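Local structure of cell wall binding protein cwp8 (Peptoclostridium difficile, 5J6Q) at residues 515-521 against 545-551; 550-554 against 578-583; 566-572 against 587-593. The protein probably anchors itself to the bacterial cell wall through three CWB2 modules, as a surface protein associated with the S-layer of this organism. All coordinates share one frame. Residue numbers count along the deposited sequence, not the author numbering.

Contact 1 of 3, residues 515-521 against 545-551; sequences KAYVAKD and APIVLTT. With SO4 (sulfate ion), chain H.
On one face Val518 (chi1 p) meets Val548 (chi1 t), CB to CB 4.3 Å. On the other, the methyl of Ala519 lies between Ile547 (CB to CG2 3.8 Å) and Leu549 (CB to CD2 4.1 Å), both m,t rotamers, while the Tyr517 ring (chi1 m) sets CE1 3.7 Å from Ala545 CB. Parallel strands 516-519 and 547-549 carry them, 4.3 Å apart at closest approach and crossing at -33°, with Tyr517 paired to Ile547, Val518 to Val548 and Ala519 to Leu549. Backbone bonds follow: Tyr517 N to Pro546 O 2.9 Å, Val548 N to Tyr517 O 2.7 Å, Ala519 N to Val548 O 3.0 Å and Thr550 N to Ala519 O 2.9 Å. Thr551 OG1 donates to Asp521 OD1 at 2.6 Å, and a water joins Asp521 OD2 to Thr551 N. At the other end a sulfate, probably from the crystallisation liquor, accepts from Lys515 NZ (O3, 2.7 Å), which also bonds Ser543. These are the two strands of a beta-alpha-beta unit in a CWB2 module, 547-549 at the edge of the four-stranded parallel sheet: helix 531-542 packs on Tyr517, Ile547 and Leu549, helix 581-590 on Val518 and Val548, and strand 572-575 flanks 516-519.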
loop_
_atom_site.group_PDB
_atom_site.type_symbol
_atom_site.label_atom_id
_atom_site.label_comp_id
_atom_site.label_asym_id
_atom_site.label_seq_id
_atom_site.Cartn_x
_atom_site.Cartn_y
_atom_site.Cartn_z
ATOM N N LYS A 515 4.843 -21.771 -9.382
ATOM C CA LYS A 515 4.008 -20.572 -9.354
ATOM C C LYS A 515 2.568 -20.955 -9.637
ATOM O O LYS A 515 2.287 -22.023 -10.287
ATOM C CB LYS A 515 4.443 -19.599 -10.465
ATOM C CG LYS A 515 4.987 -18.297 -9.963
ATOM C CD LYS A 515 5.238 -17.395 -11.180
ATOM C CE LYS A 515 6.439 -16.507 -11.095
ATOM N NZ LYS A 515 6.699 -15.995 -12.454
ATOM N N ALA A 516 1.655 -20.085 -9.208
ATOM C CA ALA A 516 0.228 -20.304 -9.524
ATOM C C ALA A 516 -0.295 -18.943 -9.968
ATOM O O ALA A 516 0.028 -17.893 -9.331
ATOM C CB ALA A 516 -0.572 -20.809 -8.272
ATOM N N TYR A 517 -0.976 -18.931 -11.043
ATOM C CA TYR A 517 -1.651 -17.724 -11.459
ATOM C C TYR A 517 -3.204 -17.906 -11.157
ATOM O O TYR A 517 -3.684 -19.047 -11.144
ATOM C CB TYR A 517 -1.485 -17.611 -12.960
ATOM C CG TYR A 517 -0.094 -17.128 -13.349
ATOM C CD1 TYR A 517 0.987 -17.987 -13.354
ATOM C CD2 TYR A 517 0.135 -15.805 -13.701
ATOM C CE1 TYR A 517 2.258 -17.562 -13.705
ATOM C CE2 TYR A 517 1.409 -15.351 -14.042
ATOM C CZ TYR A 517 2.465 -16.246 -14.042
ATOM O OH TYR A 517 3.720 -15.818 -14.314
ATOM N N VAL A 518 -3.998 -16.821 -10.976
ATOM C CA VAL A 518 -5.486 -17.054 -10.739
ATOM C C VAL A 518 -6.264 -15.990 -11.536
ATOM O O VAL A 518 -5.801 -14.842 -11.595
ATOM C CB VAL A 518 -5.758 -17.015 -9.192
ATOM C CG1 VAL A 518 -5.233 -15.766 -8.517
ATOM C CG2 VAL A 518 -7.240 -17.150 -8.884
ATOM N N ALA A 519 -7.427 -16.354 -12.157
ATOM C CA ALA A 519 -8.139 -15.387 -12.943
ATOM C C ALA A 519 -9.647 -15.652 -12.877
ATOM O O ALA A 519 -10.039 -16.746 -12.537
ATOM C CB ALA A 519 -7.663 -15.533 -14.392
ATOM N N LYS A 520 -10.493 -14.703 -13.265
ATOM C CA LYS A 520 -11.998 -14.988 -13.091
ATOM C C LYS A 520 -12.421 -16.047 -13.902
ATOM O O LYS A 520 -11.946 -16.180 -15.022
ATOM C CB LYS A 520 -12.716 -13.697 -13.447
ATOM C CG LYS A 520 -12.427 -12.734 -12.315
ATOM C CD LYS A 520 -13.292 -11.450 -12.453
ATOM C CE LYS A 520 -12.664 -10.501 -13.375
ATOM N NZ LYS A 520 -13.659 -9.513 -13.726
ATOM N N ASP A 521 -13.323 -16.850 -13.423
ATOM C CA ASP A 521 -13.819 -17.991 -14.218
ATOM C C ASP A 521 -15.089 -17.738 -15.121
ATOM O O ASP A 521 -15.530 -18.624 -15.822
ATOM C CB ASP A 521 -14.177 -19.085 -13.192
ATOM C CG ASP A 521 -15.239 -18.588 -12.139
ATOM O OD1 ASP A 521 -15.806 -17.495 -12.319
ATOM O OD2 ASP A 521 -15.497 -19.306 -11.160
ATOM N N ALA A 545 3.399 -22.632 -15.414
ATOM C CA ALA A 545 2.602 -22.566 -14.216
ATOM C C ALA A 545 1.122 -22.603 -14.672
ATOM O O ALA A 545 0.818 -22.261 -15.803
ATOM C CB ALA A 545 2.921 -21.174 -13.501
ATOM N N PRO A 546 0.228 -23.071 -13.814
ATOM C CA PRO A 546 -1.197 -23.131 -14.207
ATOM C C PRO A 546 -2.029 -21.781 -13.868
ATOM O O PRO A 546 -1.585 -20.914 -13.125
ATOM C CB PRO A 546 -1.709 -24.259 -13.335
ATOM C CG PRO A 546 -1.033 -23.926 -11.996
ATOM C CD PRO A 546 0.454 -23.748 -12.517
ATOM N N ILE A 547 -3.246 -21.694 -14.423
ATOM C CA ILE A 547 -4.116 -20.592 -14.141
ATOM C C ILE A 547 -5.286 -21.242 -13.353
ATOM O O ILE A 547 -5.974 -22.087 -13.883
ATOM C CB ILE A 547 -4.630 -19.864 -15.392
ATOM C CG1 ILE A 547 -3.461 -19.146 -16.075
ATOM C CG2 ILE A 547 -5.790 -18.763 -14.928
ATOM C CD1 ILE A 547 -3.815 -18.418 -17.421
ATOM N N VAL A 548 -5.422 -20.923 -12.085
ATOM C CA VAL A 548 -6.566 -21.435 -11.340
ATOM C C VAL A 548 -7.769 -20.501 -11.786
ATOM O O VAL A 548 -7.634 -19.277 -11.704
ATOM C CB VAL A 548 -6.239 -21.247 -9.831
ATOM C CG1 VAL A 548 -7.502 -21.488 -8.915
ATOM C CG2 VAL A 548 -5.086 -22.225 -9.445
ATOM N N LEU A 549 -8.905 -21.053 -12.234
ATOM C CA LEU A 549 -10.004 -20.119 -12.614
ATOM C C LEU A 549 -11.022 -20.059 -11.473
ATOM O O LEU A 549 -11.690 -21.065 -11.093
ATOM C CB LEU A 549 -10.701 -20.619 -13.863
ATOM C CG LEU A 549 -9.813 -20.568 -15.112
ATOM C CD1 LEU A 549 -10.562 -21.281 -16.240
ATOM C CD2 LEU A 549 -9.398 -19.109 -15.502
ATOM N N THR A 550 -11.106 -18.840 -10.874
ATOM C CA THR A 550 -12.123 -18.693 -9.883
ATOM C C THR A 550 -12.523 -17.206 -9.725
ATOM O O THR A 550 -11.671 -16.324 -9.918
ATOM C CB THR A 550 -11.647 -19.199 -8.502
ATOM O OG1 THR A 550 -12.823 -19.396 -7.675
ATOM C CG2 THR A 550 -10.794 -18.207 -7.812
ATOM N N THR A 551 -13.817 -16.950 -9.369
ATOM C CA THR A 551 -14.196 -15.557 -9.045
ATOM C C THR A 551 -14.473 -15.465 -7.576
ATOM O O THR A 551 -14.001 -14.575 -6.898
ATOM C CB THR A 551 -15.445 -15.090 -9.845
ATOM O OG1 THR A 551 -15.149 -15.264 -11.210
ATOM C CG2 THR A 551 -15.742 -13.571 -9.598
HETATM S S SO4 H . 4.437 -12.877 -12.838
HETATM O O1 SO4 H . 3.059 -13.309 -13.113
HETATM O O2 SO4 H . 4.372 -11.431 -12.178
HETATM O O3 SO4 H . 5.270 -13.744 -11.944
HETATM O O4 SO4 H . 4.858 -12.959 -14.218
HETATM O O HOH W 1 -16.399 -18.594 -8.589
#

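Contact 2 of 3, residues 550-554 against 578-583; sequences TTEEL and GIAKNA. With SO4 (sulfate ion), chain F.
Ala583, Thr551 and Thr550 have the largest buried areas in this contact, together about half of it; here the loop after edge strand 547-549 of the CWB2 parallel sheet meets the N-terminus of helix 581-590. Ala583, in the first turn of the helix, points its methyl into the bend of the loop: CB is 3.3 Å from Glu552 O and 3.7 Å from Thr550 CG2. Thr551 (phi/psi -110/-50, chi1 m) supplies the one backbone bond between the segments, Ala580 N to Thr551 O at 3.0 Å and nearly straight (176°), and its CG2 lies 3.4 Å from Gly578 O. Thr550 (chi1 t) braces the loop from within, OG1 donating to Glu552 O at 2.8 Å, with Lys499 as a further partner of that hydroxyl. Gly578 takes a left-handed conformation (87/13), where a CB would jam against the preceding carbonyl. Ala580 is the N-cap and has no side-chain acceptor to offer; a sulfate, probably from the crystallisation liquor, accepts from Lys581 N (O4, 2.7 Å). The loop thus runs from strand 547-549 past this helix start toward helix 556-565, with Leu554 resting on Lys586 and Ile587.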
loop_
_atom_site.group_PDB
_atom_site.type_symbol
_atom_site.label_atom_id
_atom_site.label_comp_id
_atom_site.label_asym_id
_atom_site.label_seq_id
_atom_site.Cartn_x
_atom_site.Cartn_y
_atom_site.Cartn_z
ATOM N N THR A 550 -11.106 -18.840 -10.874
ATOM C CA THR A 550 -12.123 -18.693 -9.883
ATOM C C THR A 550 -12.523 -17.206 -9.725
ATOM O O THR A 550 -11.671 -16.324 -9.918
ATOM C CB THR A 550 -11.647 -19.199 -8.502
ATOM O OG1 THR A 550 -12.823 -19.396 -7.675
ATOM C CG2 THR A 550 -10.794 -18.207 -7.812
ATOM N N THR A 551 -13.817 -16.950 -9.369
ATOM C CA THR A 551 -14.196 -15.557 -9.045
ATOM C C THR A 551 -14.473 -15.465 -7.576
ATOM O O THR A 551 -14.001 -14.575 -6.898
ATOM C CB THR A 551 -15.445 -15.090 -9.845
ATOM O OG1 THR A 551 -15.149 -15.264 -11.210
ATOM C CG2 THR A 551 -15.742 -13.571 -9.598
ATOM N N GLU A 552 -15.296 -16.380 -7.066
ATOM C CA GLU A 552 -15.580 -16.378 -5.669
ATOM C C GLU A 552 -14.658 -17.490 -5.062
ATOM O O GLU A 552 -13.529 -17.716 -5.577
ATOM C CB GLU A 552 -17.072 -16.646 -5.364
ATOM C CG GLU A 552 -17.993 -16.203 -6.497
ATOM C CD GLU A 552 -19.056 -15.220 -6.024
ATOM O OE1 GLU A 552 -20.256 -15.586 -6.023
ATOM O OE2 GLU A 552 -18.682 -14.092 -5.664
ATOM N N GLU A 553 -15.071 -18.142 -3.988
ATOM C CA GLU A 553 -14.182 -19.183 -3.431
ATOM C C GLU A 553 -13.987 -20.396 -4.335
ATOM O O GLU A 553 -14.784 -20.744 -5.204
ATOM C CB GLU A 553 -14.668 -19.658 -2.002
ATOM C CG GLU A 553 -15.966 -20.482 -2.031
ATOM C CD GLU A 553 -16.181 -21.332 -0.742
ATOM O OE1 GLU A 553 -17.148 -22.135 -0.714
ATOM O OE2 GLU A 553 -15.383 -21.205 0.246
ATOM N N LEU A 554 -12.846 -21.050 -4.122
ATOM C CA LEU A 554 -12.500 -22.291 -4.835
ATOM C C LEU A 554 -13.461 -23.382 -4.663
ATOM O O LEU A 554 -14.070 -23.498 -3.621
ATOM C CB LEU A 554 -11.221 -22.892 -4.257
ATOM C CG LEU A 554 -9.949 -22.113 -4.458
ATOM C CD1 LEU A 554 -8.716 -22.949 -3.976
ATOM C CD2 LEU A 554 -9.793 -21.816 -5.855
ATOM N N GLY A 578 -11.735 -8.117 -8.986
ATOM C CA GLY A 578 -13.010 -8.848 -8.796
ATOM C C GLY A 578 -12.848 -10.293 -8.317
ATOM O O GLY A 578 -13.761 -11.103 -8.393
ATOM N N ILE A 579 -11.644 -10.677 -7.859
ATOM C CA ILE A 579 -11.495 -12.021 -7.348
ATOM C C ILE A 579 -11.588 -11.880 -5.874
ATOM O O ILE A 579 -10.899 -11.054 -5.292
ATOM C CB ILE A 579 -10.149 -12.688 -7.847
ATOM C CG1 ILE A 579 -10.236 -13.101 -9.409
ATOM C CG2 ILE A 579 -9.943 -13.918 -6.982
ATOM C CD1 ILE A 579 -8.866 -13.202 -10.105
ATOM N N ALA A 580 -12.450 -12.682 -5.225
ATOM C CA ALA A 580 -12.658 -12.612 -3.752
ATOM C C ALA A 580 -11.293 -12.819 -3.009
ATOM O O ALA A 580 -10.570 -13.770 -3.359
ATOM C CB ALA A 580 -13.591 -13.748 -3.368
ATOM N N LYS A 581 -11.011 -12.019 -1.992
ATOM C CA LYS A 581 -9.797 -12.128 -1.175
ATOM C C LYS A 581 -9.750 -13.521 -0.536
ATOM O O LYS A 581 -8.662 -14.159 -0.332
ATOM C CB LYS A 581 -9.791 -11.046 -0.020
ATOM C CG LYS A 581 -8.469 -11.118 0.814
ATOM C CD LYS A 581 -8.233 -9.848 1.665
ATOM C CE LYS A 581 -9.346 -9.602 2.651
ATOM N NZ LYS A 581 -9.022 -8.410 3.492
ATOM N N ASN A 582 -10.909 -13.996 -0.177
ATOM C CA ASN A 582 -10.936 -15.361 0.410
ATOM C C ASN A 582 -10.347 -16.522 -0.532
ATOM O O ASN A 582 -9.701 -17.447 -0.017
ATOM C CB ASN A 582 -12.324 -15.716 0.779
ATOM C CG ASN A 582 -12.734 -15.110 2.122
ATOM O OD1 ASN A 582 -13.912 -15.271 2.490
ATOM N ND2 ASN A 582 -11.864 -14.395 2.901
ATOM N N ALA A 583 -10.564 -16.456 -1.859
ATOM C CA ALA A 583 -10.039 -17.485 -2.763
ATOM C C ALA A 583 -8.553 -17.355 -2.808
ATOM O O ALA A 583 -7.898 -18.371 -2.853
ATOM C CB ALA A 583 -10.580 -17.330 -4.197
HETATM S S SO4 F . -13.140 -9.232 -1.391
HETATM O O1 SO4 F . -12.976 -8.694 -0.018
HETATM O O2 SO4 F . -13.967 -10.432 -1.396
HETATM O O3 SO4 F . -13.799 -8.240 -2.246
HETATM O O4 SO4 F . -11.824 -9.489 -1.906
#

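Contact 3 of 3, residues 566-572 against 587-593; sequences LKNATKL and IAEKINL. With SO4 (sulfate ion), chain H.
Ile587 (m,t), in the last turns of helix 581-590, meets the first residue of strand 572-575: its CG2 is 3.7 Å from Leu572 CD2 (rotamer t,p). Ala588 lies just beyond, N to Leu572 CD2 4.1 Å. Lys590 brings its O 3.0 Å from Lys567 CE. Ile591 (chi1 p), where the helix ends, fits against the type I turn 566-569: CB is 3.2 Å from Leu566 O, CG2 3.7 Å from Leu566 CB and CD1 3.7 Å from Ala569 CB. Asn592 is the C' residue of a Schellman motif, at phi/psi 56/43, with Leu593 N to Ala588 O 2.9 Å and Asn592 N to Glu589 O 3.0 Å; its OD1 lies 3.2 Å from Lys567 CE and takes a hydrogen bond from a water. Leu593 (t,p) turns back, CD1 3.6 Å from Lys571 N and CD2 4.1 Å from Leu572 CB. The chemistry is chiefly apolar, with polar groups at the margin, implying that the turn and the helix end are held by shape and burial more than by direct bonding.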
loop_
_atom_site.group_PDB
_atom_site.type_symbol
_atom_site.label_atom_id
_atom_site.label_comp_id
_atom_site.label_asym_id
_atom_site.label_seq_id
_atom_site.Cartn_x
_atom_site.Cartn_y
_atom_site.Cartn_z
ATOM N N LEU A 566 0.566 -28.111 -5.769
ATOM C CA LEU A 566 1.313 -26.822 -5.923
ATOM C C LEU A 566 2.014 -26.385 -4.719
ATOM O O LEU A 566 2.251 -25.212 -4.476
ATOM C CB LEU A 566 0.240 -25.740 -6.356
ATOM C CG LEU A 566 -0.485 -26.136 -7.621
ATOM C CD1 LEU A 566 -1.564 -24.996 -8.004
ATOM C CD2 LEU A 566 0.413 -26.295 -8.836
ATOM N N LYS A 567 2.424 -27.369 -3.964
ATOM C CA LYS A 567 3.162 -27.218 -2.737
ATOM C C LYS A 567 4.459 -26.543 -2.936
ATOM O O LYS A 567 4.991 -25.984 -1.985
ATOM C CB LYS A 567 3.344 -28.610 -2.123
ATOM C CG LYS A 567 2.835 -28.708 -0.771
ATOM C CD LYS A 567 1.361 -28.492 -0.759
ATOM C CE LYS A 567 1.022 -28.035 0.611
ATOM N NZ LYS A 567 -0.067 -28.830 1.158
ATOM N N ASN A 568 4.986 -26.575 -4.142
ATOM C CA ASN A 568 6.271 -25.922 -4.485
ATOM C C ASN A 568 6.050 -24.444 -4.949
ATOM O O ASN A 568 7.042 -23.767 -5.151
ATOM C CB ASN A 568 6.973 -26.715 -5.617
ATOM C CG ASN A 568 7.263 -28.178 -5.144
ATOM O OD1 ASN A 568 7.951 -28.391 -4.138
ATOM N ND2 ASN A 568 6.646 -29.215 -5.677
ATOM N N ALA A 569 4.757 -23.949 -5.059
ATOM C CA ALA A 569 4.527 -22.597 -5.574
ATOM C C ALA A 569 5.057 -21.533 -4.614
ATOM O O ALA A 569 4.675 -21.561 -3.498
ATOM C CB ALA A 569 3.035 -22.366 -5.819
ATOM N N THR A 570 5.953 -20.626 -5.043
ATOM C CA THR A 570 6.506 -19.632 -4.119
ATOM C C THR A 570 6.041 -18.274 -4.509
ATOM O O THR A 570 6.625 -17.277 -4.073
ATOM C CB THR A 570 8.057 -19.717 -4.090
ATOM O OG1 THR A 570 8.569 -19.550 -5.423
ATOM C CG2 THR A 570 8.531 -21.072 -3.494
ATOM N N LYS A 571 4.902 -18.212 -5.271
ATOM C CA LYS A 571 4.354 -16.950 -5.759
ATOM C C LYS A 571 2.918 -17.161 -6.290
ATOM O O LYS A 571 2.649 -18.132 -7.061
ATOM C CB LYS A 571 5.265 -16.394 -6.917
ATOM C CG LYS A 571 5.085 -14.891 -7.152
ATOM C CD LYS A 571 5.739 -14.405 -8.425
ATOM C CE LYS A 571 5.843 -12.893 -8.332
ATOM N NZ LYS A 571 6.302 -12.233 -9.591
ATOM N N LEU A 572 2.021 -16.334 -5.900
ATOM C CA LEU A 572 0.624 -16.371 -6.430
ATOM C C LEU A 572 0.439 -15.061 -7.211
ATOM O O LEU A 572 0.626 -13.994 -6.650
ATOM C CB LEU A 572 -0.284 -16.514 -5.245
ATOM C CG LEU A 572 -1.777 -16.527 -5.510
ATOM C CD1 LEU A 572 -2.191 -17.475 -6.688
ATOM C CD2 LEU A 572 -2.360 -16.954 -4.194
ATOM N N ILE A 587 -6.048 -20.170 -1.570
ATOM C CA ILE A 587 -4.998 -20.662 -2.426
ATOM C C ILE A 587 -3.661 -20.600 -1.664
ATOM O O ILE A 587 -2.910 -21.591 -1.626
ATOM C CB ILE A 587 -4.949 -19.870 -3.795
ATOM C CG1 ILE A 587 -6.212 -20.082 -4.650
ATOM C CG2 ILE A 587 -3.753 -20.330 -4.593
ATOM C CD1 ILE A 587 -6.218 -19.133 -5.841
ATOM N N ALA A 588 -3.358 -19.427 -1.053
ATOM C CA ALA A 588 -2.155 -19.251 -0.284
ATOM C C ALA A 588 -1.970 -20.355 0.842
ATOM O O ALA A 588 -0.851 -20.871 1.072
ATOM C CB ALA A 588 -2.175 -17.853 0.365
ATOM N N GLU A 589 -3.050 -20.645 1.533
ATOM C CA GLU A 589 -3.123 -21.586 2.608
ATOM C C GLU A 589 -2.725 -22.995 2.089
ATOM O O GLU A 589 -1.770 -23.559 2.621
ATOM C CB GLU A 589 -4.544 -21.606 3.203
ATOM C CG GLU A 589 -4.648 -22.588 4.344
ATOM C CD GLU A 589 -6.065 -22.937 4.758
ATOM O OE1 GLU A 589 -7.053 -22.217 4.409
ATOM O OE2 GLU A 589 -6.193 -23.974 5.442
ATOM N N LYS A 590 -3.439 -23.532 1.060
ATOM C CA LYS A 590 -3.143 -24.833 0.453
ATOM C C LYS A 590 -1.744 -25.022 -0.051
ATOM O O LYS A 590 -1.178 -26.129 0.113
ATOM C CB LYS A 590 -4.110 -25.073 -0.686
ATOM C CG LYS A 590 -5.548 -25.063 -0.158
ATOM C CD LYS A 590 -5.905 -26.413 0.503
ATOM C CE LYS A 590 -6.245 -26.181 1.954
ATOM N NZ LYS A 590 -7.285 -27.121 2.440
ATOM N N ILE A 591 -1.165 -24.024 -0.689
ATOM C CA ILE A 591 0.223 -24.190 -1.176
ATOM C C ILE A 591 1.260 -23.798 -0.150
ATOM O O ILE A 591 2.455 -23.777 -0.502
ATOM C CB ILE A 591 0.467 -23.377 -2.478
ATOM C CG1 ILE A 591 0.553 -21.835 -2.182
ATOM C CG2 ILE A 591 -0.678 -23.665 -3.452
ATOM C CD1 ILE A 591 0.546 -20.967 -3.457
ATOM N N ASN A 592 0.839 -23.479 1.114
ATOM C CA ASN A 592 1.806 -23.081 2.160
ATOM C C ASN A 592 2.660 -21.904 1.753
ATOM O O ASN A 592 3.869 -21.877 1.982
ATOM C CB ASN A 592 2.792 -24.260 2.483
ATOM C CG ASN A 592 2.193 -25.395 3.265
ATOM O OD1 ASN A 592 2.568 -26.568 3.052
ATOM N ND2 ASN A 592 1.340 -25.167 4.239
ATOM N N LEU A 593 2.055 -20.915 1.157
ATOM C CA LEU A 593 2.824 -19.790 0.672
ATOM C C LEU A 593 3.463 -18.916 1.770
ATOM O O LEU A 593 4.534 -18.394 1.523
ATOM C CB LEU A 593 1.914 -18.940 -0.295
ATOM C CG LEU A 593 2.532 -17.739 -0.923
ATOM C CD1 LEU A 593 3.588 -18.154 -1.939
ATOM C CD2 LEU A 593 1.440 -16.892 -1.526
HETATM S S SO4 H . 4.437 -12.877 -12.838
HETATM O O1 SO4 H . 3.059 -13.309 -13.113
HETATM O O2 SO4 H . 4.372 -11.431 -12.178
HETATM O O3 SO4 H . 5.270 -13.744 -11.944
HETATM O O4 SO4 H . 4.858 -12.959 -14.218
HETATM O O HOH W 2 1.663 -29.391 3.898
HETATM O O HOH W 3 5.402 -22.711 -1.170
#

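How the contacts relate
All three contacts belong to the C-terminal part of the chain. Contact 1 is sheet interior, its backbone bonds fixing the register, whereas contact 2 is partly buried, with a single backbone bond between its segments. Contact 3, like contact 1, is largely buried, but its core rests on side chains. Contacts 2 and 3 use the two ends of helix 581-590, whose flank also covers contact 1: Val518 CG2 lies 3.8 Å from Ile587 CD1. Contact 1 runs directly into contact 2, which shares Thr550 and Thr551, and its strand 516-519 borders strand 572-575 of contact 3. One sulfate, probably from the crystallisation liquor, is bonded by Lys515 and Lys571, the latter also salt-bridged to Glu287.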